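Small ribosomal subunit protein bS6 (Thermotoga maritima, PDB 1VMB) probably binds 16S ribosomal RNA together with protein bS18, as a structural component of the small ribosomal subunit. Local coordinates at residues A[17-21]-A[114-118]; A[25-31]-A[101-105]; A[48-52]-A[89-93]; A[58-64]-A[76-82]. All coordinates share one frame. Residue numbers count along the deposited sequence, not the author numbering.

Interaction 1: residues A[17-21]-A[114-118]; sequences KERIY and LEKKE
This is a strand-to-helix contact at the N-terminal end of strand 19-27, where the C-terminal helix 112-122, which follows the last sheet strand, folds back on the start of the first. Residues 19-21 are extended, with phi/psi -98/151 at Arg19, -112/132 at Ile20 and -126/152 at Tyr21. Residues 114-118 are regular helix, and Glu118 N bonds to Leu114 O at 3.0 Å. The two short axes approach to 8.6 Å, and their N-to-C directions differ by 132°. Ile20 lies nearest Glu115, with CA atoms 6.4 Å apart.

Ile20 points toward the helix in the m, t rotamer. Its CD1 lies 3.9 Å from Leu114 CB, 3.7 Å from Glu115 CG and 3.5 Å from Glu118 OE2. Glu115, with chi1 m and chi2 t, reaches back to the strand. Ile20 N donates to Glu115 OE2 at 2.9 Å with an N-H...O angle of 163°. The same OE2 is 3.2 Å from Arg19 CA. Arg19 and Tyr21 point away from the helix.

Two arginines extend the polar network. Glu115 OE2 also forms a salt bridge with Arg110, and Glu118 OE2 forms one with Arg84 of strand 73-85. A backbone amide of the strand is thus bonded to a helix carboxylate instead of a carbonyl. The buried Glu115 charge is balanced by an arginine, while Ile20 supplies the apolar part of the join.

Interaction 2: residues A[25-31]-A[101-105]; sequences FIIAPNV and PEIIR
This antiparallel beta pairing, interrupted by a bulge, joins the end of strand 19-27 to the start of edge strand 103-110 in the four-stranded sheet of bS6. The short axes come within 4.7 Å, and their directions differ by 127°. Ile26 and Arg105 form a hydrogen-bonded pair, CA-CA 5.3 Å. Ile27 and Ile103 form a non-hydrogen-bonded pair, CA-CA 4.4 Å. The one-residue shift leaves Ile104 in the bulge, at phi/psi -91/-16.

Ile26 N bonds to Arg105 O at 2.8 Å, and Ile104 N to Ile26 O at 2.9 Å. A type I turn, Ala28 to Val31, follows.

On the helix side, Ile103 (m, t) fits beside Phe25 (chi1 p) and Ile27 (m, t). Ile103 CD1 is 4.0 Å from Phe25 CD2, and Ile103 CG1 is 4.2 Å from Ile27 CG1. Phe96 and Tyr97 of helix 91-98 and Leu39 of helix 33-51 continue this core. Ile104 fills the hollow between Ile26 and Ala28: CG1 is 4.1 Å from Ile26 CG2, and CG2 is 3.9 Å from Ala28 CB. Val31 CG2 rests 4.0 Å from Glu102 CG. The pairing ends with Ala28 N donating to Glu102 O at 2.9 Å, 173° at the hydrogen.

Interaction 3: residues A[48-52]-A[89-93]; sequences EERVK and NLQEL. With EDO (1,2-ethanediol), chain B.
The contact belongs to the helical layer over one face of the sheet, where the end of helix 33-51 meets the start of helix 91-98. Residues 48-51 make a wider, pi-type turn. Lys52 then leaves the helix at phi/psi 61/46, and its NZ bonds back to Glu49 O at 2.9 Å. Val51 and Asn89 are nearest, CA-CA 4.8 Å.

Val51 (chi1 t) is the apolar centre. Its CG2 is 3.8 Å from Leu93 CB, and its CG1 is 4.3 Å from Leu90 CD2. Phe83 and Cys85 of strand 73-85 also touch Val51. Arg50 O lies 3.6 Å from Asn89 CB and 3.5 Å from Glu92 CG. A water bridges the backbones, 2.8 Å from Val51 O and 2.9 Å from Asn89 N.

On the outer side, 1,2-ethanediol, probably from crystallisation, bonds through O2 to Glu49 OE1 (2.8 Å) and Arg50 NE (3.0 Å). Two helices packed on an antiparallel sheet are typical of the ferredoxin-like alpha/beta fold of bS6.

Interaction 4: residues A[58-64]-A[76-82]; sequences VERMGMR and GDYTVIY
Arg60 and Asp77 form a two-pronged salt bridge across the antiparallel beta hairpin of strands 54-66 and 73-85. Arg60 NH1 is 2.8 Å from Asp77 OD1, and Arg60 NH2 is 2.9 Å from Asp77 OD2. Arg60 is m, m, m; Asp77 has chi1 t. Glu37 and Arg36 of helix 33-51 extend the charge network on this face. Arg60 NH1 also makes a weak bond to Thr79 OG1 at 3.0 Å.

The short axes approach to 4.3 Å, 162° between directions. Hydrogen-bonded pairs are Glu59-Val80, Gly62-Tyr78 and Arg64-Gly76. Non-hydrogen-bonded pairs are Val58-Ile81, Arg60-Thr79 and Met63-Asp77. Glu59 N to Val80 O is 2.8 Å, and Val80 N to Glu59 O is 3.0 Å. Met61 (-78/-22) and Gly62 (81/-167) both face Tyr78, a classic beta bulge that shifts the register by one after the Arg60-Thr79 pair. Tyr78 O accepts Gly62 N at 3.1 Å and, weakly, Met61 N at 2.8 Å. Tyr78 N returns to Gly62 O at 2.9 Å. Positive phi favours glycine here.

On the helix-facing side, Val58 CG2 meets Ile81 CG1 at 4.1 Å. On the other face, Met61 SD is 3.9 Å from Val80 CG2 and makes an oblique Met-aromatic contact with Tyr78. Arg64 (chi1 m, chi2 t) lies over that ring, its CD 3.8 Å from the ring centroid in a CH-pi contact.

In the fold
From the N terminus, strand 19-27 begins in interaction 1 and ends in interaction 2. Interaction 1 closes the longest loop, bringing the C-terminal helix back to the chain's start. Interaction 2 is nested inside it and pairs the first strand with the last. Interaction 3 lies within that loop and joins helices 33-51 and 91-98. Interaction 4, innermost, closes the hairpin. None cross. Interactions 2 and 4 meet in the sheet, where Ile27 O and Asp77 N, 2.8 Å apart, probably hydrogen bond. Interactions 1 and 3 touch through Tyr21 and Leu90. Interactions 1 and 2 sit at opposite sides of the chain's centre, their centres about 29 Å apart.

Interaction 1: residues A[17-21]-A[114-118]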
# COMPACT_ATOMS: atom_id res chain seq x y z
N LYS A 17 10.92 -10.49 16.24
CA LYS A 17 11.16 -10.60 14.77
C LYS A 17 10.39 -9.48 14.08
O LYS A 17 9.78 -8.61 14.75
CB LYS A 17 10.72 -11.97 14.23
N GLU A 18 10.44 -9.44 12.76
CA GLU A 18 9.76 -8.35 12.09
C GLU A 18 8.27 -8.69 11.78
O GLU A 18 7.83 -9.86 11.67
CB GLU A 18 10.53 -7.73 10.91
CG GLU A 18 11.57 -8.58 10.19
CD GLU A 18 10.95 -9.68 9.38
OE1 GLU A 18 9.72 -9.59 9.16
OE2 GLU A 18 11.67 -10.64 8.97
N ARG A 19 7.54 -7.62 11.68
CA ARG A 19 6.10 -7.69 11.57
C ARG A 19 5.79 -7.55 10.12
O ARG A 19 6.54 -6.87 9.40
CB ARG A 19 5.51 -6.53 12.37
CG ARG A 19 5.79 -6.63 13.89
CD ARG A 19 5.22 -5.45 14.68
NE ARG A 19 5.49 -5.58 16.11
CZ ARG A 19 5.12 -4.68 17.03
NH1 ARG A 19 4.46 -3.60 16.67
NH2 ARG A 19 5.38 -4.90 18.31
N ILE A 20 4.67 -8.15 9.68
CA ILE A 20 4.31 -8.16 8.28
C ILE A 20 3.07 -7.31 8.07
O ILE A 20 2.10 -7.48 8.79
CB ILE A 20 4.03 -9.65 7.79
CG1 ILE A 20 5.22 -10.58 8.00
CG2 ILE A 20 3.59 -9.71 6.32
CD1 ILE A 20 4.92 -12.05 7.82
N TYR A 21 3.11 -6.43 7.08
CA TYR A 21 2.00 -5.54 6.74
C TYR A 21 1.57 -5.60 5.32
O TYR A 21 2.34 -6.00 4.46
CB TYR A 21 2.46 -4.10 7.01
CG TYR A 21 2.74 -3.88 8.47
CD1 TYR A 21 4.01 -4.14 9.01
CD2 TYR A 21 1.76 -3.42 9.32
CE1 TYR A 21 4.28 -3.95 10.36
CE2 TYR A 21 2.02 -3.25 10.66
CZ TYR A 21 3.27 -3.51 11.18
OH TYR A 21 3.51 -3.33 12.56
N LEU A 114 -0.17 -13.98 8.28
CA LEU A 114 1.10 -14.26 7.58
C LEU A 114 2.27 -14.48 8.56
O LEU A 114 3.13 -15.32 8.33
CB LEU A 114 1.41 -13.16 6.56
CG LEU A 114 0.40 -13.07 5.45
CD1 LEU A 114 0.82 -11.99 4.48
CD2 LEU A 114 0.18 -14.34 4.75
N GLU A 115 2.31 -13.72 9.64
CA GLU A 115 3.31 -13.97 10.70
C GLU A 115 3.16 -15.36 11.28
O GLU A 115 4.13 -16.10 11.41
CB GLU A 115 3.28 -12.85 11.76
CG GLU A 115 3.53 -11.45 11.22
CD GLU A 115 3.37 -10.37 12.28
OE1 GLU A 115 3.31 -10.73 13.47
OE2 GLU A 115 3.29 -9.19 11.95
N LYS A 116 1.92 -15.77 11.56
CA LYS A 116 1.65 -17.09 12.10
C LYS A 116 2.11 -18.17 11.13
O LYS A 116 2.77 -19.16 11.53
CB LYS A 116 0.16 -17.25 12.39
CG LYS A 116 -0.18 -18.56 13.06
CD LYS A 116 -1.59 -18.58 13.63
CE LYS A 116 -2.58 -18.19 12.56
NZ LYS A 116 -3.96 -18.59 12.94
N LYS A 117 1.79 -17.95 9.85
CA LYS A 117 2.14 -18.89 8.78
C LYS A 117 3.63 -19.11 8.69
O LYS A 117 4.09 -20.24 8.56
CB LYS A 117 1.63 -18.38 7.43
CG LYS A 117 2.10 -19.18 6.23
CD LYS A 117 1.36 -18.71 4.99
CE LYS A 117 2.28 -18.56 3.75
NZ LYS A 117 1.72 -17.50 2.80
N GLU A 118 4.38 -18.02 8.79
CA GLU A 118 5.84 -18.09 8.71
C GLU A 118 6.41 -18.85 9.88
O GLU A 118 7.31 -19.67 9.69
CB GLU A 118 6.47 -16.69 8.63
CG GLU A 118 6.34 -16.10 7.24
CD GLU A 118 7.20 -14.86 6.97
OE1 GLU A 118 8.14 -14.58 7.77
OE2 GLU A 118 6.93 -14.17 5.95

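Interaction 2: residues A[25-31]-A[101-105]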
# COMPACT_ATOMS: atom_id res chain seq x y z
N PHE A 25 -3.57 0.84 -1.71
CA PHE A 25 -3.91 2.21 -2.01
C PHE A 25 -4.52 2.33 -3.41
O PHE A 25 -4.15 1.54 -4.30
CB PHE A 25 -2.71 3.14 -1.85
CG PHE A 25 -1.50 2.77 -2.70
CD1 PHE A 25 -0.58 1.78 -2.30
CD2 PHE A 25 -1.24 3.43 -3.87
CE1 PHE A 25 0.47 1.48 -3.08
CE2 PHE A 25 -0.17 3.11 -4.66
CZ PHE A 25 0.70 2.13 -4.26
N ILE A 26 -5.45 3.28 -3.61
CA ILE A 26 -6.19 3.40 -4.86
C ILE A 26 -5.95 4.81 -5.41
O ILE A 26 -6.18 5.78 -4.73
CB ILE A 26 -7.72 3.19 -4.60
CG1 ILE A 26 -7.94 1.83 -3.94
CG2 ILE A 26 -8.53 3.33 -5.85
CD1 ILE A 26 -9.34 1.55 -3.52
N ILE A 27 -5.48 4.90 -6.65
CA ILE A 27 -5.20 6.14 -7.32
C ILE A 27 -6.39 6.49 -8.19
O ILE A 27 -7.03 5.63 -8.89
CB ILE A 27 -3.88 6.03 -8.14
CG1 ILE A 27 -2.67 5.60 -7.26
CG2 ILE A 27 -3.63 7.33 -8.87
CD1 ILE A 27 -1.41 5.22 -8.05
N ALA A 28 -6.71 7.78 -8.15
CA ALA A 28 -7.78 8.34 -8.94
C ALA A 28 -7.60 8.02 -10.41
O ALA A 28 -6.48 8.07 -10.99
CB ALA A 28 -7.83 9.83 -8.75
N PRO A 29 -8.72 7.75 -11.07
CA PRO A 29 -8.65 7.34 -12.47
C PRO A 29 -8.37 8.45 -13.49
O PRO A 29 -8.14 8.14 -14.64
CB PRO A 29 -10.02 6.71 -12.70
CG PRO A 29 -10.90 7.56 -11.86
CD PRO A 29 -10.11 7.78 -10.58
N ASN A 30 -8.36 9.72 -13.07
CA ASN A 30 -8.02 10.83 -13.95
C ASN A 30 -6.53 11.20 -13.89
O ASN A 30 -6.10 12.17 -14.48
CB ASN A 30 -8.90 12.03 -13.66
CG ASN A 30 -8.77 12.55 -12.26
OD1 ASN A 30 -8.17 11.92 -11.38
ND2 ASN A 30 -9.37 13.71 -12.03
N VAL A 31 -5.76 10.41 -13.19
CA VAL A 31 -4.29 10.55 -13.17
C VAL A 31 -3.74 9.68 -14.30
O VAL A 31 -4.03 8.50 -14.35
CB VAL A 31 -3.74 10.09 -11.81
CG1 VAL A 31 -2.23 10.21 -11.74
CG2 VAL A 31 -4.28 10.91 -10.69
N PRO A 101 -3.44 13.77 -2.59
CA PRO A 101 -4.86 13.67 -2.98
C PRO A 101 -5.16 12.76 -4.16
O PRO A 101 -6.30 12.34 -4.33
CB PRO A 101 -5.23 15.09 -3.32
CG PRO A 101 -3.98 15.80 -3.52
CD PRO A 101 -2.98 15.17 -2.59
N GLU A 102 -4.17 12.49 -4.98
CA GLU A 102 -4.31 11.56 -6.07
C GLU A 102 -4.61 10.15 -5.57
O GLU A 102 -5.14 9.34 -6.33
CB GLU A 102 -3.03 11.56 -6.88
CG GLU A 102 -2.77 12.87 -7.60
CD GLU A 102 -2.05 13.94 -6.77
OE1 GLU A 102 -1.66 13.72 -5.59
OE2 GLU A 102 -1.88 15.05 -7.32
N ILE A 103 -4.16 9.83 -4.36
CA ILE A 103 -4.54 8.58 -3.71
C ILE A 103 -5.88 8.88 -2.98
O ILE A 103 -5.91 9.60 -1.94
CB ILE A 103 -3.44 8.07 -2.76
CG1 ILE A 103 -2.22 7.63 -3.61
CG2 ILE A 103 -3.98 6.97 -1.86
CD1 ILE A 103 -0.97 7.31 -2.85
N ILE A 104 -6.99 8.29 -3.48
CA ILE A 104 -8.34 8.54 -2.97
C ILE A 104 -8.80 7.60 -1.85
O ILE A 104 -9.76 7.89 -1.13
CB ILE A 104 -9.38 8.58 -4.14
CG1 ILE A 104 -9.38 7.28 -4.94
CG2 ILE A 104 -9.07 9.80 -5.04
CD1 ILE A 104 -10.47 7.11 -5.86
N ARG A 105 -8.10 6.50 -1.69
CA ARG A 105 -8.37 5.60 -0.58
C ARG A 105 -7.13 4.79 -0.27
O ARG A 105 -6.41 4.39 -1.19
CB ARG A 105 -9.58 4.70 -0.87
CG ARG A 105 -9.62 3.55 0.16
CD ARG A 105 -10.87 3.15 0.72
NE ARG A 105 -10.54 2.29 1.89
CZ ARG A 105 -10.79 2.62 3.14
NH1 ARG A 105 -11.33 3.80 3.42
NH2 ARG A 105 -10.48 1.76 4.11

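Interaction 3: residues A[48-52]-A[89-93]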
# COMPACT_ATOMS: atom_id res chain seq x y z
N GLU A 48 10.59 1.92 1.90
CA GLU A 48 11.98 1.57 2.02
C GLU A 48 12.81 2.51 2.91
O GLU A 48 13.56 2.06 3.79
CB GLU A 48 12.61 1.38 0.63
CG GLU A 48 11.99 0.19 -0.13
CD GLU A 48 12.34 0.07 -1.62
OE1 GLU A 48 12.60 1.12 -2.24
OE2 GLU A 48 12.36 -1.10 -2.11
N GLU A 49 12.69 3.81 2.64
CA GLU A 49 13.55 4.85 3.17
C GLU A 49 13.03 5.51 4.45
O GLU A 49 13.83 6.02 5.24
CB GLU A 49 13.76 5.94 2.10
CG GLU A 49 14.42 5.36 0.85
CD GLU A 49 14.82 6.37 -0.20
OE1 GLU A 49 14.33 7.54 -0.16
OE2 GLU A 49 15.61 5.98 -1.08
N ARG A 50 11.71 5.52 4.65
CA ARG A 50 11.10 6.23 5.82
C ARG A 50 10.49 5.25 6.87
O ARG A 50 10.80 5.37 8.08
CB ARG A 50 10.14 7.32 5.37
CG ARG A 50 10.85 8.34 4.48
CD ARG A 50 12.02 9.05 5.12
NE ARG A 50 12.50 10.09 4.19
CZ ARG A 50 13.17 11.19 4.52
NH1 ARG A 50 13.45 11.52 5.79
NH2 ARG A 50 13.52 12.01 3.53
N VAL A 51 9.66 4.31 6.40
CA VAL A 51 9.15 3.23 7.24
C VAL A 51 10.31 2.32 7.67
O VAL A 51 10.26 1.68 8.74
CB VAL A 51 8.05 2.42 6.53
CG1 VAL A 51 7.57 1.25 7.36
CG2 VAL A 51 6.88 3.32 6.10
N LYS A 52 11.34 2.26 6.81
CA LYS A 52 12.45 1.30 6.92
C LYS A 52 11.97 -0.13 6.85
O LYS A 52 12.36 -0.99 7.68
CB LYS A 52 13.23 1.53 8.21
CG LYS A 52 13.66 2.96 8.44
CD LYS A 52 14.64 3.43 7.41
CE LYS A 52 15.36 4.72 7.84
NZ LYS A 52 16.20 5.22 6.71
N ASN A 89 7.77 2.85 12.55
CA ASN A 89 7.70 4.03 11.70
C ASN A 89 6.57 3.99 10.67
O ASN A 89 6.65 4.59 9.59
CB ASN A 89 9.06 4.30 11.08
CG ASN A 89 10.07 4.78 12.12
OD1 ASN A 89 10.01 5.91 12.61
ND2 ASN A 89 10.89 3.88 12.55
N LEU A 90 5.48 3.32 11.01
CA LEU A 90 4.39 3.19 10.07
C LEU A 90 3.75 4.54 9.77
O LEU A 90 3.15 4.72 8.73
CB LEU A 90 3.30 2.29 10.60
CG LEU A 90 3.69 0.83 10.81
CD1 LEU A 90 2.56 0.13 11.59
CD2 LEU A 90 3.90 0.25 9.43
N GLN A 91 3.81 5.46 10.71
CA GLN A 91 3.23 6.78 10.43
C GLN A 91 3.83 7.50 9.21
O GLN A 91 3.17 8.38 8.60
CB GLN A 91 3.36 7.67 11.64
CG GLN A 91 4.79 8.13 11.87
CD GLN A 91 5.73 7.10 12.56
OE1 GLN A 91 5.31 5.97 12.97
NE2 GLN A 91 6.99 7.53 12.75
N GLU A 92 5.06 7.14 8.83
CA GLU A 92 5.70 7.69 7.65
C GLU A 92 4.87 7.41 6.40
O GLU A 92 4.73 8.23 5.50
CB GLU A 92 7.14 7.17 7.48
CG GLU A 92 8.08 7.59 8.56
CD GLU A 92 8.49 9.05 8.51
OE1 GLU A 92 8.19 9.78 7.54
OE2 GLU A 92 9.15 9.45 9.47
N LEU A 93 4.32 6.21 6.34
CA LEU A 93 3.49 5.84 5.20
C LEU A 93 2.14 6.50 5.28
O LEU A 93 1.68 7.11 4.31
CB LEU A 93 3.37 4.34 5.15
CG LEU A 93 2.45 3.75 4.07
CD1 LEU A 93 2.96 4.06 2.69
CD2 LEU A 93 2.33 2.24 4.23
C1 EDO B . 10.88 10.53 0.41
O1 EDO B . 11.50 11.52 1.25
C2 EDO B . 11.52 9.14 0.47
O2 EDO B . 12.58 9.03 1.43
O HOH W 1 8.74 0.66 10.89

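Interaction 4: residues A[58-64]-A[76-82]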
# COMPACT_ATOMS: atom_id res chain seq x y z
N VAL A 58 4.75 -6.44 -4.63
CA VAL A 58 3.94 -5.31 -5.10
C VAL A 58 2.96 -5.96 -6.10
O VAL A 58 3.39 -6.62 -7.06
CB VAL A 58 4.79 -4.25 -5.75
CG1 VAL A 58 3.94 -3.15 -6.33
CG2 VAL A 58 5.79 -3.64 -4.73
N GLU A 59 1.66 -5.87 -5.81
CA GLU A 59 0.63 -6.39 -6.71
C GLU A 59 -0.07 -5.20 -7.35
O GLU A 59 -0.83 -4.50 -6.67
CB GLU A 59 -0.45 -7.22 -5.96
CG GLU A 59 0.06 -8.49 -5.30
CD GLU A 59 -1.01 -9.33 -4.57
OE1 GLU A 59 -2.03 -8.79 -4.08
OE2 GLU A 59 -0.78 -10.56 -4.47
N ARG A 60 0.17 -4.99 -8.62
CA ARG A 60 -0.52 -3.95 -9.38
C ARG A 60 -1.83 -4.54 -9.89
O ARG A 60 -1.85 -5.21 -10.92
CB ARG A 60 0.32 -3.43 -10.54
CG ARG A 60 1.52 -2.57 -10.06
CD ARG A 60 1.17 -1.16 -9.63
NE ARG A 60 0.71 -0.36 -10.76
CZ ARG A 60 -0.54 0.03 -10.98
NH1 ARG A 60 -1.52 -0.30 -10.13
NH2 ARG A 60 -0.84 0.73 -12.07
N MET A 61 -2.92 -4.28 -9.17
CA MET A 61 -4.22 -4.85 -9.53
C MET A 61 -4.92 -4.14 -10.69
O MET A 61 -5.76 -4.73 -11.38
CB MET A 61 -5.14 -4.89 -8.30
CG MET A 61 -4.61 -5.71 -7.17
SD MET A 61 -5.73 -5.53 -5.73
CE MET A 61 -5.49 -7.16 -5.00
N GLY A 62 -4.53 -2.91 -10.93
CA GLY A 62 -5.04 -2.16 -12.05
C GLY A 62 -6.43 -1.56 -11.74
O GLY A 62 -6.87 -1.52 -10.59
N MET A 63 -7.07 -1.09 -12.79
CA MET A 63 -8.35 -0.35 -12.62
C MET A 63 -9.49 -1.28 -12.22
O MET A 63 -9.66 -2.38 -12.77
CB MET A 63 -8.70 0.43 -13.92
CG MET A 63 -9.69 1.64 -13.67
SD MET A 63 -8.96 3.06 -12.84
CE MET A 63 -7.84 3.68 -14.06
N ARG A 64 -10.23 -0.92 -11.18
CA ARG A 64 -11.39 -1.67 -10.72
C ARG A 64 -12.57 -0.76 -10.33
O ARG A 64 -12.34 0.32 -9.79
CB ARG A 64 -11.04 -2.49 -9.50
CG ARG A 64 -9.87 -3.45 -9.67
CD ARG A 64 -9.53 -4.17 -8.36
NE ARG A 64 -10.41 -5.32 -8.16
CZ ARG A 64 -10.42 -6.08 -7.07
NH1 ARG A 64 -9.63 -5.82 -6.05
NH2 ARG A 64 -11.25 -7.13 -7.01
N GLY A 76 -11.02 3.07 -9.69
CA GLY A 76 -9.69 3.57 -9.32
C GLY A 76 -8.66 2.49 -9.52
O GLY A 76 -9.04 1.34 -9.80
N ASP A 77 -7.38 2.88 -9.47
CA ASP A 77 -6.29 1.96 -9.85
C ASP A 77 -5.71 1.42 -8.55
O ASP A 77 -5.14 2.17 -7.78
CB ASP A 77 -5.25 2.72 -10.67
CG ASP A 77 -4.14 1.85 -11.18
OD1 ASP A 77 -4.03 0.69 -10.75
OD2 ASP A 77 -3.36 2.24 -12.09
N TYR A 78 -5.89 0.11 -8.35
CA TYR A 78 -5.49 -0.57 -7.08
C TYR A 78 -4.07 -1.10 -7.13
O TYR A 78 -3.68 -1.80 -8.12
CB TYR A 78 -6.41 -1.76 -6.82
CG TYR A 78 -7.83 -1.49 -6.28
CD1 TYR A 78 -8.77 -0.82 -7.04
CD2 TYR A 78 -8.26 -2.03 -5.08
CE1 TYR A 78 -10.06 -0.70 -6.62
CE2 TYR A 78 -9.58 -1.91 -4.63
CZ TYR A 78 -10.47 -1.20 -5.38
OH TYR A 78 -11.81 -1.09 -5.04
N THR A 79 -3.38 -0.91 -6.00
CA THR A 79 -2.11 -1.53 -5.76
C THR A 79 -2.10 -2.02 -4.33
O THR A 79 -2.62 -1.33 -3.48
CB THR A 79 -0.98 -0.54 -5.93
OG1 THR A 79 -1.02 0.05 -7.23
CG2 THR A 79 0.31 -1.22 -5.85
N VAL A 80 -1.52 -3.21 -4.08
CA VAL A 80 -1.25 -3.65 -2.69
C VAL A 80 0.23 -3.91 -2.55
O VAL A 80 0.82 -4.55 -3.46
CB VAL A 80 -1.99 -4.89 -2.33
CG1 VAL A 80 -1.86 -5.16 -0.82
CG2 VAL A 80 -3.48 -4.80 -2.69
N ILE A 81 0.85 -3.47 -1.46
CA ILE A 81 2.26 -3.70 -1.22
C ILE A 81 2.35 -4.47 0.07
O ILE A 81 1.73 -4.02 1.04
CB ILE A 81 3.06 -2.39 -1.11
CG1 ILE A 81 3.03 -1.66 -2.44
CG2 ILE A 81 4.48 -2.66 -0.72
CD1 ILE A 81 3.63 -0.25 -2.38
N TYR A 82 3.07 -5.58 0.07
CA TYR A 82 3.33 -6.39 1.24
C TYR A 82 4.73 -6.11 1.68
O TYR A 82 5.66 -6.19 0.86
CB TYR A 82 3.17 -7.86 0.92
CG TYR A 82 1.76 -8.19 0.47
CD1 TYR A 82 0.77 -8.51 1.37
CD2 TYR A 82 1.42 -8.10 -0.86
CE1 TYR A 82 -0.58 -8.80 0.93
CE2 TYR A 82 0.11 -8.40 -1.33
CZ TYR A 82 -0.88 -8.73 -0.42
OH TYR A 82 -2.17 -9.01 -0.89